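Local atomic coordinates of histidine triad (HIT) protein (Marinobacter aquaeolei, PDB entry 3OHE), a protein that is probably a hydrolase of the histidine triad (HIT) family, whose members commonly act on nucleotide-like substrates, and binds calcium ions. Residues 6-9 with 10-14; 17-20 with 21-24; 43-46 with 47-51; 55-58 with 59-63. One frame throughout, in Å; residues are numbered along the deposited sequence. Where two conformers were deposited one is given.

Contact 1 (6-9 with 10-14); sequences HERL and AADTH. With CA (calcium ion), chain C.
A10 N lies 3.0 Å from H6 O, and A11 N lies 2.9 Å from E7 O; these bonds, each to the residue four back, define helix 7-12, the short N-terminal helix of this HIT-domain protein. D12 N makes two weak bonds, to R8 O and to L9 O, and the chain passes on into strand 13-18. H6, at the N-cap position, accepts a capping bond from R8 N at its ring atom ND1, 3.0 Å away.

On one flank, R8 NE meets D12 OD2 at 2.7 Å in a salt bridge, and NE alone among the R8 nitrogens bonds to D12. The carboxylate is approached on its syn side. The guanidinium and carboxylate planes stand 83° apart, and the N-H...O angle is bent to 133°. A bend at chi2 (65°) swings the R8 chain alongside the helix to D12 on the next turn. A methionine in place of R8 would probably leave the D12 carboxylate without its opposite charge. On the buried flank, L9 packs against V38 of strand 34-39 and against H91.

The junction of helix and strand also holds a calcium ion, bound by two backbone carbonyls, A10 O at 2.4 Å and T13 O at 2.5 Å, and by three waters. T13 fastens this corner, its hydroxyl donating from OG1 to L9 O at 2.7 Å, while one of the calcium-bound waters donates to the same T13 OG1 at 2.8 Å.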
# COMPACT_ATOMS: atom_id res chain seq x y z
N HIS A 6 12.59 12.26 8.35
CA HIS A 6 13.70 11.33 8.44
C HIS A 6 14.76 11.67 7.40
O HIS A 6 14.42 11.97 6.25
CB HIS A 6 13.18 9.90 8.27
CG HIS A 6 14.16 8.84 8.60
ND1 HIS A 6 15.20 8.50 7.77
CD2 HIS A 6 14.24 8.02 9.68
CE1 HIS A 6 15.87 7.50 8.31
NE2 HIS A 6 15.30 7.18 9.46
N GLU A 7 16.03 11.61 7.79
CA GLU A 7 17.13 12.00 6.91
C GLU A 7 17.16 11.20 5.62
O GLU A 7 17.55 11.76 4.58
CB GLU A 7 18.47 11.86 7.64
CG GLU A 7 18.87 10.43 8.02
CD GLU A 7 19.54 9.57 6.93
OE1 GLU A 7 20.11 10.12 5.93
OE2 GLU A 7 19.52 8.32 7.08
N ARG A 8 16.78 9.93 5.64
CA ARG A 8 16.82 9.13 4.41
C ARG A 8 15.75 9.60 3.42
O ARG A 8 15.95 9.66 2.22
CB ARG A 8 16.67 7.64 4.71
CG ARG A 8 16.66 6.73 3.52
CD ARG A 8 17.92 6.64 2.69
NE ARG A 8 17.70 5.65 1.61
CZ ARG A 8 17.69 4.32 1.77
NH1 ARG A 8 17.91 3.74 2.96
NH2 ARG A 8 17.47 3.53 0.71
N LEU A 9 14.57 9.94 3.95
CA LEU A 9 13.50 10.50 3.10
C LEU A 9 13.95 11.83 2.51
O LEU A 9 13.77 12.06 1.32
CB LEU A 9 12.19 10.64 3.86
CG LEU A 9 11.51 9.32 4.23
CD1 LEU A 9 10.28 9.55 5.12
CD2 LEU A 9 11.17 8.49 3.02
N ALA A 10 14.56 12.69 3.33
CA ALA A 10 15.08 13.95 2.84
C ALA A 10 16.11 13.77 1.73
O ALA A 10 16.06 14.43 0.68
CB ALA A 10 15.66 14.76 4.00
N ALA A 11 17.03 12.83 1.94
CA ALA A 11 18.10 12.57 0.98
C ALA A 11 17.60 12.03 -0.37
O ALA A 11 18.17 12.32 -1.42
CB ALA A 11 19.13 11.61 1.57
N ASP A 12 16.53 11.24 -0.34
CA ASP A 12 16.06 10.47 -1.49
C ASP A 12 14.99 11.20 -2.29
O ASP A 12 14.52 10.67 -3.31
CB ASP A 12 15.48 9.12 -1.03
CG ASP A 12 16.54 8.11 -0.64
OD1 ASP A 12 17.74 8.36 -0.84
OD2 ASP A 12 16.11 7.03 -0.12
N THR A 13 14.59 12.40 -1.84
CA THR A 13 13.44 13.11 -2.42
C THR A 13 13.71 14.59 -2.63
O THR A 13 14.68 15.17 -2.09
CB THR A 13 12.19 12.97 -1.53
OG1 THR A 13 12.40 13.72 -0.32
CG2 THR A 13 11.79 11.55 -1.22
N HIS A 14 12.84 15.19 -3.43
CA HIS A 14 12.70 16.66 -3.53
C HIS A 14 11.33 17.06 -2.98
O HIS A 14 10.36 16.37 -3.23
CB HIS A 14 12.81 17.09 -4.98
CG HIS A 14 14.15 16.83 -5.58
ND1 HIS A 14 15.32 17.37 -5.07
CD2 HIS A 14 14.52 16.07 -6.64
CE1 HIS A 14 16.34 16.97 -5.81
NE2 HIS A 14 15.88 16.19 -6.78
CA CA C . 15.46 16.60 -0.22
O HOH W 1 12.88 16.38 0.42
O HOH W 2 15.90 18.12 -2.22
O HOH W 3 17.34 17.15 1.08

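Contact 2 (17-20 with 21-24); sequences GESR and LCDV
G17 and V24 form an antiparallel hydrogen-bonded pair, E18 and D23 the non-hydrogen-bonded pair beside it, and the two segments run 164° apart, as expected of a beta hairpin joining strands 13-18 and 22-27. V24 N gives a sound bond to G17 O at 2.9 Å, whereas the return bond from G17 N to V24 O is weak.

A tight turn through R20 and L21, with backbone angles near type I, reverses the chain. S19 holds both of its ends: S19 N donates to C22 O at 2.9 Å, in the carbonyl plane, and S19 OG accepts from C22 N, also at 2.9 Å. A chi1 of 63° sets S19 OG across the turn, 3.2 Å from C22 CB. S19 OG is also hydrogen-bonded to E61 of helix 52-72, so an alanine here would probably leave C22 N without its acceptor and E61 without one of its polar partners.

Away from the turn, V24 CG2 packs 3.7 Å from S19 N, and the V24 side chain rests on V35 and L37. E18 and D23 lie on the same sheet face, E18 OE2 and D23 OD1 4.6 Å apart, and one water donates to both. K15 pairs with E18 and R40 with D23, so the two like charges are probably tolerated because each has a basic partner and the water lies between them.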
# COMPACT_ATOMS: atom_id res chain seq x y z
N GLY A 17 5.67 20.12 -1.93
CA GLY A 17 4.72 20.99 -1.25
C GLY A 17 4.22 20.34 0.01
O GLY A 17 4.85 19.38 0.52
N GLU A 18 3.11 20.87 0.51
CA GLU A 18 2.53 20.44 1.77
C GLU A 18 1.03 20.28 1.61
O GLU A 18 0.35 21.22 1.16
CB GLU A 18 2.74 21.51 2.86
CG GLU A 18 4.19 21.83 3.12
CD GLU A 18 4.43 23.00 4.06
OE1 GLU A 18 3.51 23.83 4.26
OE2 GLU A 18 5.58 23.08 4.56
N SER A 19 0.51 19.14 2.01
CA SER A 19 -0.93 19.00 2.19
C SER A 19 -1.28 19.42 3.63
O SER A 19 -0.40 19.77 4.43
CB SER A 19 -1.35 17.58 1.95
OG SER A 19 -0.75 16.71 2.89
N ARG A 20 -2.55 19.33 3.99
CA ARG A 20 -2.97 19.67 5.34
C ARG A 20 -2.23 18.82 6.36
O ARG A 20 -1.72 19.35 7.36
CB ARG A 20 -4.48 19.53 5.50
CG ARG A 20 -5.03 20.23 6.74
CD ARG A 20 -6.54 20.22 6.83
NE ARG A 20 -7.09 20.95 5.68
CZ ARG A 20 -8.38 21.08 5.44
NH1 ARG A 20 -9.27 20.53 6.26
NH2 ARG A 20 -8.79 21.73 4.35
N LEU A 21 -2.09 17.52 6.10
CA LEU A 21 -1.44 16.62 7.05
C LEU A 21 0.02 16.26 6.73
O LEU A 21 0.74 15.89 7.66
CB LEU A 21 -2.29 15.32 7.11
CG LEU A 21 -1.81 14.19 8.03
CD1 LEU A 21 -1.83 14.66 9.49
CD2 LEU A 21 -2.68 12.95 7.82
N CYS A 22 0.42 16.32 5.46
CA CYS A 22 1.63 15.64 5.01
C CYS A 22 2.62 16.53 4.29
O CYS A 22 2.26 17.47 3.55
CB CYS A 22 1.30 14.51 4.03
SG CYS A 22 0.21 13.22 4.69
N ASP A 23 3.90 16.18 4.42
CA ASP A 23 4.86 16.63 3.43
C ASP A 23 4.69 15.81 2.16
O ASP A 23 4.54 14.58 2.21
CB ASP A 23 6.30 16.49 3.97
CG ASP A 23 6.67 17.58 4.99
OD1 ASP A 23 5.91 18.57 5.18
OD2 ASP A 23 7.78 17.46 5.60
N VAL A 24 4.74 16.49 1.02
CA VAL A 24 4.54 15.87 -0.28
C VAL A 24 5.87 15.87 -0.98
O VAL A 24 6.41 16.96 -1.29
CB VAL A 24 3.45 16.58 -1.11
CG1 VAL A 24 3.15 15.76 -2.39
CG2 VAL A 24 2.19 16.78 -0.30
O HOH W 4 6.79 21.02 5.85

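Contact 3 (43-46 with 47-51); sequences GIRE and IYELP
E49 OE1, in one of two conformers, accepts from two successive backbone amides, R45 N at 2.8 Å and E46 N at 3.1 Å. The first donor lies nearly on the line of the C-O bond; the second comes from above the carboxylate, 50° out of its plane. In this conformer the extended E49 chain ties the loop back to the short 3-10 turn 47-49, where E49 N donates to E46 O at 3.0 Å.

E46 lies alongside Y48, pointing the same way. Its CB sits over one ring face, 3.7 Å from the centroid, a CH-pi contact, and its carboxylate lies 4° from parallel to the ring. Y48 chi1 (66°) brings the ring back over this residue. The buried E46 carboxylate is satisfied by K77 and M78 N of the second subunit and by a water shared with I47 N. I44 CG1 touches L50 CD2 at 4.0 Å, the side chains crossing at about a right angle.

The turn lies in the connection from strand 34-39 to helix 52-72, with I44, I47 and L50 against L90, while Y48 and I47 pack on M70 and S63 of the second subunit's helix 52-72.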
# COMPACT_ATOMS: atom_id res chain seq x y z
N GLY A 43 6.83 9.93 15.50
CA GLY A 43 6.87 8.59 16.09
C GLY A 43 5.91 7.56 15.50
O GLY A 43 5.60 6.59 16.18
N ILE A 44 5.41 7.77 14.30
CA ILE A 44 4.44 6.85 13.69
C ILE A 44 5.14 5.91 12.72
O ILE A 44 5.80 6.40 11.80
CB ILE A 44 3.36 7.64 12.92
CG1 ILE A 44 2.65 8.66 13.83
CG2 ILE A 44 2.34 6.67 12.27
CD1 ILE A 44 1.87 8.00 15.01
N ARG A 45 5.01 4.60 12.94
CA ARG A 45 5.59 3.58 12.07
C ARG A 45 4.58 3.02 11.05
O ARG A 45 4.98 2.64 9.96
CB ARG A 45 6.15 2.42 12.91
CG ARG A 45 7.35 2.81 13.75
CD ARG A 45 7.68 1.75 14.81
NE ARG A 45 7.84 0.42 14.24
CZ ARG A 45 8.96 -0.06 13.72
NH1 ARG A 45 10.08 0.65 13.76
NH2 ARG A 45 8.99 -1.29 13.19
N GLU A 46 3.32 2.95 11.44
CA GLU A 46 2.28 2.25 10.71
C GLU A 46 1.04 3.13 10.58
O GLU A 46 0.76 3.93 11.47
CB GLU A 46 1.84 0.98 11.47
CG GLU A 46 2.97 0.01 11.81
CD GLU A 46 3.53 -0.72 10.60
OE1 GLU A 46 3.01 -0.57 9.45
OE2 GLU A 46 4.52 -1.49 10.80
N ILE A 47 0.27 2.93 9.53
CA ILE A 47 -0.97 3.68 9.35
C ILE A 47 -1.89 3.56 10.56
O ILE A 47 -2.46 4.55 11.01
CB ILE A 47 -1.73 3.26 8.05
CG1 ILE A 47 -0.90 3.56 6.81
CG2 ILE A 47 -3.16 3.90 8.00
CD1 ILE A 47 -1.37 2.72 5.59
N TYR A 48 -1.99 2.34 11.09
CA TYR A 48 -2.90 2.08 12.17
C TYR A 48 -2.55 2.81 13.48
O TYR A 48 -3.37 2.84 14.41
CB TYR A 48 -3.08 0.56 12.39
CG TYR A 48 -1.85 -0.17 12.87
CD1 TYR A 48 -1.43 -0.11 14.21
CD2 TYR A 48 -1.15 -1.00 12.04
CE1 TYR A 48 -0.32 -0.79 14.62
CE2 TYR A 48 -0.06 -1.71 12.47
CZ TYR A 48 0.34 -1.61 13.74
OH TYR A 48 1.43 -2.32 14.16
N GLU A 49 -1.32 3.33 13.58
CA GLU A 49 -0.89 4.03 14.80
C GLU A 49 -1.32 5.48 14.79
O GLU A 49 -1.19 6.16 15.80
CB GLU A 49 0.63 3.93 14.97
CG GLU A 49 1.08 2.52 15.28
CD GLU A 49 2.58 2.36 15.29
OE1 GLU A 49 3.28 3.07 14.55
OE2 GLU A 49 3.07 1.49 16.01
N LEU A 50 -1.81 5.99 13.65
CA LEU A 50 -2.36 7.34 13.61
C LEU A 50 -3.73 7.30 14.32
O LEU A 50 -4.48 6.34 14.21
CB LEU A 50 -2.58 7.79 12.19
CG LEU A 50 -1.35 8.18 11.37
CD1 LEU A 50 -1.78 8.34 9.91
CD2 LEU A 50 -0.70 9.48 11.88
N PRO A 51 -4.08 8.39 15.03
CA PRO A 51 -5.44 8.56 15.47
C PRO A 51 -6.44 8.38 14.31
O PRO A 51 -6.15 8.73 13.17
CB PRO A 51 -5.47 10.02 15.97
CG PRO A 51 -4.06 10.35 16.32
CD PRO A 51 -3.23 9.55 15.35
O HOH W 5 4.79 -0.39 15.50
O HOH W 6 0.83 0.50 8.05

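Contact 4 (55-58 with 59-63); sequences QQRL and LFESS. With CA (calcium ion), chain D.
Helix 52-72, the long helix of the HIT domain, contributes two successive turns here, and one end of the contact reaches a calcium site. The backbone is regular alpha-helix: L59 N, F60 N, E61 N and S62 N bond to the carbonyls of Q55, Q56, R57 and L58, the last with S62 N 2.8 Å from L58 O.

R57 and E61 make the main side-chain pair. R57 NE reaches E61 OE2 at 2.8 Å, nearly straight (159°), and R57 NH2 the same E61 OE2 at 3.2 Å, more bent (136°), a side-on salt bridge delivered to one oxygen. OE2 lies almost in the guanidinium plane and is met on its anti side, NE and NH2 arriving from opposite faces of the carboxylate, which stands 87° from the guanidinium. CG anti to the backbone N and a turn at chi2 lay the guanidinium beside E61. OE2 also accepts from L21 N, and S19 is the partner of OE1, so this buried carboxylate has partners at both oxygens.

F60 lies alongside R57. Its CD2 sits over the centre of the guanidinium face, 3.7 Å from R57 CZ, with ring and guanidinium inclined to each other.

Q56, in one of two conformers, extends outward and binds the calcium ion through OE1 at 2.4 Å; E53 and waters also bind the metal. At the dimer contact, Q55 OE1 bonds to S63 OG of the second subunit, and S63 OG to Q55 OE1 of that subunit. The R57-E61 pair is the classic i to i+4 salt bridge between neighbouring turns of an alpha-helix.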
# COMPACT_ATOMS: atom_id res chain seq x y z
N GLN A 55 -5.95 9.01 10.30
CA GLN A 55 -6.03 7.98 9.27
C GLN A 55 -6.99 8.37 8.13
O GLN A 55 -6.70 8.18 6.95
CB GLN A 55 -6.48 6.62 9.83
CG GLN A 55 -5.52 5.99 10.81
CD GLN A 55 -5.99 4.62 11.28
OE1 GLN A 55 -6.55 3.85 10.47
NE2 GLN A 55 -5.81 4.32 12.56
N GLN A 56 -8.15 8.88 8.52
CA GLN A 56 -9.14 9.27 7.52
C GLN A 56 -8.68 10.47 6.68
O GLN A 56 -8.97 10.53 5.50
CB GLN A 56 -10.50 9.53 8.16
CG GLN A 56 -11.17 8.26 8.70
CD GLN A 56 -12.57 8.52 9.19
OE1 GLN A 56 -12.95 9.69 9.42
NE2 GLN A 56 -13.36 7.46 9.33
N ARG A 57 -7.94 11.40 7.26
CA ARG A 57 -7.37 12.48 6.48
C ARG A 57 -6.31 11.98 5.52
O ARG A 57 -6.27 12.41 4.35
CB ARG A 57 -6.82 13.59 7.39
CG ARG A 57 -6.21 14.77 6.64
CD ARG A 57 -7.25 15.58 5.91
NE ARG A 57 -6.63 16.44 4.92
CZ ARG A 57 -7.31 17.25 4.13
NH1 ARG A 57 -8.61 17.47 4.32
NH2 ARG A 57 -6.67 17.89 3.17
N LEU A 58 -5.46 11.08 5.98
CA LEU A 58 -4.46 10.49 5.10
C LEU A 58 -5.12 9.78 3.92
O LEU A 58 -4.67 9.89 2.79
CB LEU A 58 -3.56 9.51 5.86
CG LEU A 58 -2.43 8.84 5.06
CD1 LEU A 58 -1.52 9.89 4.39
CD2 LEU A 58 -1.67 7.91 6.00
N LEU A 59 -6.19 9.02 4.19
CA LEU A 59 -6.93 8.36 3.13
C LEU A 59 -7.49 9.36 2.13
O LEU A 59 -7.39 9.17 0.91
CB LEU A 59 -8.06 7.52 3.74
CG LEU A 59 -9.11 6.96 2.78
CD1 LEU A 59 -8.51 5.94 1.82
CD2 LEU A 59 -10.31 6.36 3.60
N PHE A 60 -8.12 10.42 2.63
CA PHE A 60 -8.66 11.47 1.74
C PHE A 60 -7.55 11.99 0.82
O PHE A 60 -7.72 12.09 -0.40
CB PHE A 60 -9.29 12.62 2.55
CG PHE A 60 -9.58 13.80 1.71
CD1 PHE A 60 -10.67 13.83 0.88
CD2 PHE A 60 -8.69 14.87 1.65
CE1 PHE A 60 -10.91 14.96 0.07
CE2 PHE A 60 -8.91 15.98 0.84
CZ PHE A 60 -10.02 15.99 0.04
N GLU A 61 -6.42 12.34 1.42
CA GLU A 61 -5.31 12.93 0.65
C GLU A 61 -4.74 11.92 -0.34
O GLU A 61 -4.45 12.27 -1.50
CB GLU A 61 -4.21 13.46 1.59
CG GLU A 61 -4.72 14.64 2.43
CD GLU A 61 -3.66 15.30 3.30
OE1 GLU A 61 -2.52 14.83 3.25
OE2 GLU A 61 -3.98 16.29 4.02
N SER A 62 -4.54 10.69 0.09
CA SER A 62 -3.97 9.64 -0.76
C SER A 62 -4.87 9.34 -1.94
O SER A 62 -4.40 9.22 -3.08
CB SER A 62 -3.76 8.38 0.06
OG SER A 62 -3.27 7.32 -0.75
N SER A 63 -6.17 9.18 -1.68
CA SER A 63 -7.12 8.91 -2.77
C SER A 63 -7.19 10.06 -3.75
O SER A 63 -7.27 9.85 -4.97
CB SER A 63 -8.49 8.59 -2.21
OG SER A 63 -8.49 7.26 -1.72
CA CA D . -14.33 11.57 9.93
O HOH W 7 -15.78 9.46 9.61
O HOH W 8 -14.97 10.44 12.14

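The four contacts follow in series along one HIT domain. Contacts 1 and 2, with centres about 15 Å apart, share strand 13-18: one starts it from helix 7-12, the other turns it into strand 22-27 at the edge of the five-stranded antiparallel sheet. Contact 3 leads into helix 52-72, which carries contact 4, about 13 Å away centre to centre, and L50 O bonds to Q55 NE2. Contact 2 docks on the same helix through E61, its centre about 11 Å from that of contact 4. Contacts 3 and 4 both touch the second subunit, whereas the centres of contacts 1 and 4 lie about 22 Å apart across the chain's centre, so the two calcium sites mark opposite sides.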